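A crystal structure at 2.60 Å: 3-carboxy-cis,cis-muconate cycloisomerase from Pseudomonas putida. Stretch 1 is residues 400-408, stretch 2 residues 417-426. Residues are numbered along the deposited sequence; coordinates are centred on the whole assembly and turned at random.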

# COMPACT_ATOMS: atom_id res chain seq x y z
N ARG D 400 47.12 -12.72 7.76
CA ARG D 400 47.72 -13.21 6.52
C ARG D 400 46.84 -14.35 6.01
O ARG D 400 46.18 -15.03 6.80
CB ARG D 400 49.16 -13.69 6.73
CG ARG D 400 49.34 -14.77 7.79
CD ARG D 400 50.74 -15.37 7.69
NE ARG D 400 50.95 -16.41 8.68
CZ ARG D 400 51.85 -17.39 8.56
NH1 ARG D 400 52.60 -17.45 7.47
NH2 ARG D 400 51.97 -18.31 9.51
N HIS D 401 46.83 -14.54 4.70
CA HIS D 401 46.00 -15.56 4.07
C HIS D 401 45.98 -16.89 4.81
O HIS D 401 46.97 -17.28 5.43
CB HIS D 401 46.46 -15.77 2.63
CG HIS D 401 45.37 -16.24 1.71
ND1 HIS D 401 44.75 -17.46 1.85
CD2 HIS D 401 44.79 -15.65 0.64
CE1 HIS D 401 43.84 -17.60 0.91
NE2 HIS D 401 43.84 -16.51 0.16
N LEU D 402 44.84 -17.58 4.74
CA LEU D 402 44.68 -18.88 5.39
C LEU D 402 45.53 -19.93 4.67
O LEU D 402 46.00 -20.89 5.29
CB LEU D 402 43.21 -19.32 5.36
CG LEU D 402 42.62 -20.05 6.57
CD1 LEU D 402 41.30 -20.67 6.19
CD2 LEU D 402 43.57 -21.12 7.06
N ARG D 403 45.73 -19.76 3.37
CA ARG D 403 46.55 -20.68 2.60
C ARG D 403 47.92 -20.81 3.26
O ARG D 403 48.45 -21.91 3.40
CB ARG D 403 46.73 -20.18 1.17
CG ARG D 403 47.69 -21.01 0.35
CD ARG D 403 47.14 -22.39 0.11
NE ARG D 403 48.10 -23.27 -0.57
CZ ARG D 403 49.18 -23.79 0.00
NH1 ARG D 403 49.46 -23.53 1.27
NH2 ARG D 403 49.99 -24.57 -0.70
N ALA D 404 48.48 -19.67 3.66
CA ALA D 404 49.78 -19.63 4.31
C ALA D 404 49.73 -20.30 5.67
O ALA D 404 50.46 -21.25 5.93
CB ALA D 404 50.23 -18.19 4.47
N VAL D 405 48.86 -19.80 6.55
CA VAL D 405 48.72 -20.35 7.89
C VAL D 405 48.61 -21.87 7.90
O VAL D 405 49.14 -22.52 8.80
CB VAL D 405 47.50 -19.76 8.59
CG1 VAL D 405 47.36 -20.33 10.00
CG2 VAL D 405 47.63 -18.26 8.64
N LEU D 406 47.92 -22.44 6.91
CA LEU D 406 47.76 -23.89 6.82
C LEU D 406 49.03 -24.59 6.33
O LEU D 406 49.28 -25.75 6.67
CB LEU D 406 46.60 -24.24 5.87
CG LEU D 406 45.19 -23.91 6.33
CD1 LEU D 406 44.20 -24.22 5.22
CD2 LEU D 406 44.86 -24.69 7.59
N GLY D 407 49.82 -23.88 5.54
CA GLY D 407 51.06 -24.44 5.03
C GLY D 407 52.10 -24.55 6.12
O GLY D 407 52.99 -25.40 6.05
N ASP D 408 51.99 -23.69 7.13
CA ASP D 408 52.91 -23.67 8.25
C ASP D 408 52.35 -24.49 9.41
O ASP D 408 52.86 -24.44 10.53
CB ASP D 408 53.15 -22.22 8.70
CG ASP D 408 53.79 -21.37 7.62
OD1 ASP D 408 53.91 -20.14 7.81
OD2 ASP D 408 54.16 -21.93 6.57
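Stretch 2 417-426: SGEELDRLLD

Stretch 2 is mainly a helix, residues 418-424, laid roughly antiparallel against helix 402-407 of stretch 1. The N-to-C directions differ by 151°, and the axes come no closer than 10.3 Å. The register confirms the opposed course: Arg403 CA lies 6.4 Å from Leu425 CA, whereas Gly407 CA lies 7.2 Å from Gly418 CA, so the start of each helix faces the end of the other. Together the two surfaces bury 366 Å².

Backbone geometry marks the ends of the stretch 2 helix. Ser417, with phi/psi of -68/174, is the N-cap, and its OG accepts from Glu420 N at 3.2 Å. Glu420 answers the cap: its OE1 accepts from Ser417 N at 2.7 Å, with chi1 m, chi2 t and chi3 at -68°. From Gly418 to Leu424 phi/psi remain helical; Leu425, at -91/16, is the first residue to leave, although its N still donates to Leu421 O at 3.1 Å. The stretch 1 helix opens in a comparable way, His401 ND1 capping it by accepting from Arg403 N at 2.9 Å.

The polar contacts centre on Arg403, which has 109 Å² covered by stretch 2. Its CA-to-CB bond points sideways, but the side chain, with chi1 t and chi2 p, brings its end nearer. Asp422, chi1 m, also starts sideways and comes nearer. Arg403 NE and Arg403 NH2 each donate to Asp422 OD2 at 2.7 Å, with N-H...acceptor angles of 138° and 134°; one carboxylate oxygen thus takes two donors near the guanidinium plane in a salt bridge. Arg403 NH2 also makes a weak bond to Gly418 O, 3.0 Å at 126°. Gly418 O also accepts from Asp422 N within the helix, at 3.3 Å.

The apolar contacts come from Leu421 and Leu425, one helical turn apart and both pointing toward stretch 1. Leu421, chi1 m and chi2 t, places its CB over one face of the guanidinium, 3.5 Å from Arg403 CZ, while its CD1 lies 4.2 Å from Leu406 CB and 4.1 Å from Gly407 N. Leu425, with both chi angles m, sets its CD2 4.0 Å from Leu406 CD1 and its CG 4.2 Å from Arg403 CA. Leu425 CD1 approaches the edge of the imidazole, 4.4 Å from His401 CE1. Glu419 and Arg423, by contrast, direct their CA-to-CB bonds away and make no contact with stretch 1, Glu419 being modelled only as far as CB.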

# COMPACT_ATOMS: atom_id res chain seq x y z
N SER D 417 49.42 -32.07 0.78
CA SER D 417 50.57 -31.52 0.07
C SER D 417 50.32 -30.06 -0.28
O SER D 417 49.24 -29.52 -0.06
CB SER D 417 50.83 -32.32 -1.21
OG SER D 417 49.70 -32.31 -2.06
N GLY D 418 51.36 -29.41 -0.81
CA GLY D 418 51.23 -28.02 -1.21
C GLY D 418 50.32 -27.90 -2.42
O GLY D 418 49.70 -26.86 -2.63
N GLU D 419 50.23 -28.97 -3.20
CA GLU D 419 49.38 -28.99 -4.39
C GLU D 419 47.92 -29.20 -3.98
O GLU D 419 47.01 -28.69 -4.63
CB GLU D 419 49.82 -30.11 -5.34
N GLU D 420 47.71 -29.93 -2.89
CA GLU D 420 46.36 -30.18 -2.39
C GLU D 420 45.78 -28.93 -1.75
O GLU D 420 44.61 -28.60 -1.98
CB GLU D 420 46.37 -31.33 -1.38
CG GLU D 420 46.64 -32.69 -1.99
CD GLU D 420 46.69 -33.81 -0.96
OE1 GLU D 420 47.63 -33.83 -0.13
OE2 GLU D 420 45.78 -34.67 -0.97
N LEU D 421 46.58 -28.24 -0.95
CA LEU D 421 46.13 -27.03 -0.29
C LEU D 421 45.84 -25.93 -1.30
O LEU D 421 44.94 -25.11 -1.10
CB LEU D 421 47.17 -26.54 0.72
CG LEU D 421 47.35 -27.40 1.97
CD1 LEU D 421 48.27 -26.69 2.94
CD2 LEU D 421 46.01 -27.64 2.61
N ASP D 422 46.60 -25.91 -2.39
CA ASP D 422 46.40 -24.91 -3.43
C ASP D 422 45.02 -25.08 -4.03
O ASP D 422 44.36 -24.10 -4.37
CB ASP D 422 47.45 -25.04 -4.53
CG ASP D 422 48.78 -24.38 -4.17
OD1 ASP D 422 49.70 -24.42 -5.00
OD2 ASP D 422 48.90 -23.82 -3.05
N ARG D 423 44.57 -26.33 -4.14
CA ARG D 423 43.26 -26.62 -4.71
C ARG D 423 42.13 -26.32 -3.74
O ARG D 423 41.12 -25.73 -4.12
CB ARG D 423 43.20 -28.09 -5.14
CG ARG D 423 41.91 -28.47 -5.87
CD ARG D 423 41.77 -29.98 -5.97
NE ARG D 423 42.98 -30.57 -6.54
CZ ARG D 423 43.38 -31.82 -6.34
NH1 ARG D 423 42.66 -32.64 -5.57
NH2 ARG D 423 44.50 -32.26 -6.89
N LEU D 424 42.28 -26.73 -2.48
CA LEU D 424 41.26 -26.49 -1.47
C LEU D 424 40.95 -25.02 -1.25
O LEU D 424 39.81 -24.65 -1.01
CB LEU D 424 41.68 -27.10 -0.13
CG LEU D 424 41.48 -28.61 0.02
CD1 LEU D 424 41.91 -29.03 1.40
CD2 LEU D 424 40.01 -28.95 -0.20
N LEU D 425 41.98 -24.18 -1.34
CA LEU D 425 41.79 -22.75 -1.14
C LEU D 425 41.49 -22.02 -2.44
O LEU D 425 41.60 -20.80 -2.50
CB LEU D 425 43.01 -22.14 -0.46
CG LEU D 425 43.02 -22.23 1.06
CD1 LEU D 425 41.85 -21.46 1.61
CD2 LEU D 425 42.95 -23.68 1.51
N ASP D 426 41.13 -22.77 -3.47
CA ASP D 426 40.78 -22.18 -4.76
C ASP D 426 39.26 -22.19 -4.87
O ASP D 426 38.63 -23.25 -4.79
CB ASP D 426 41.41 -22.95 -5.92
CG ASP D 426 40.96 -22.42 -7.27
OD1 ASP D 426 40.77 -21.20 -7.39
OD2 ASP D 426 40.81 -23.22 -8.21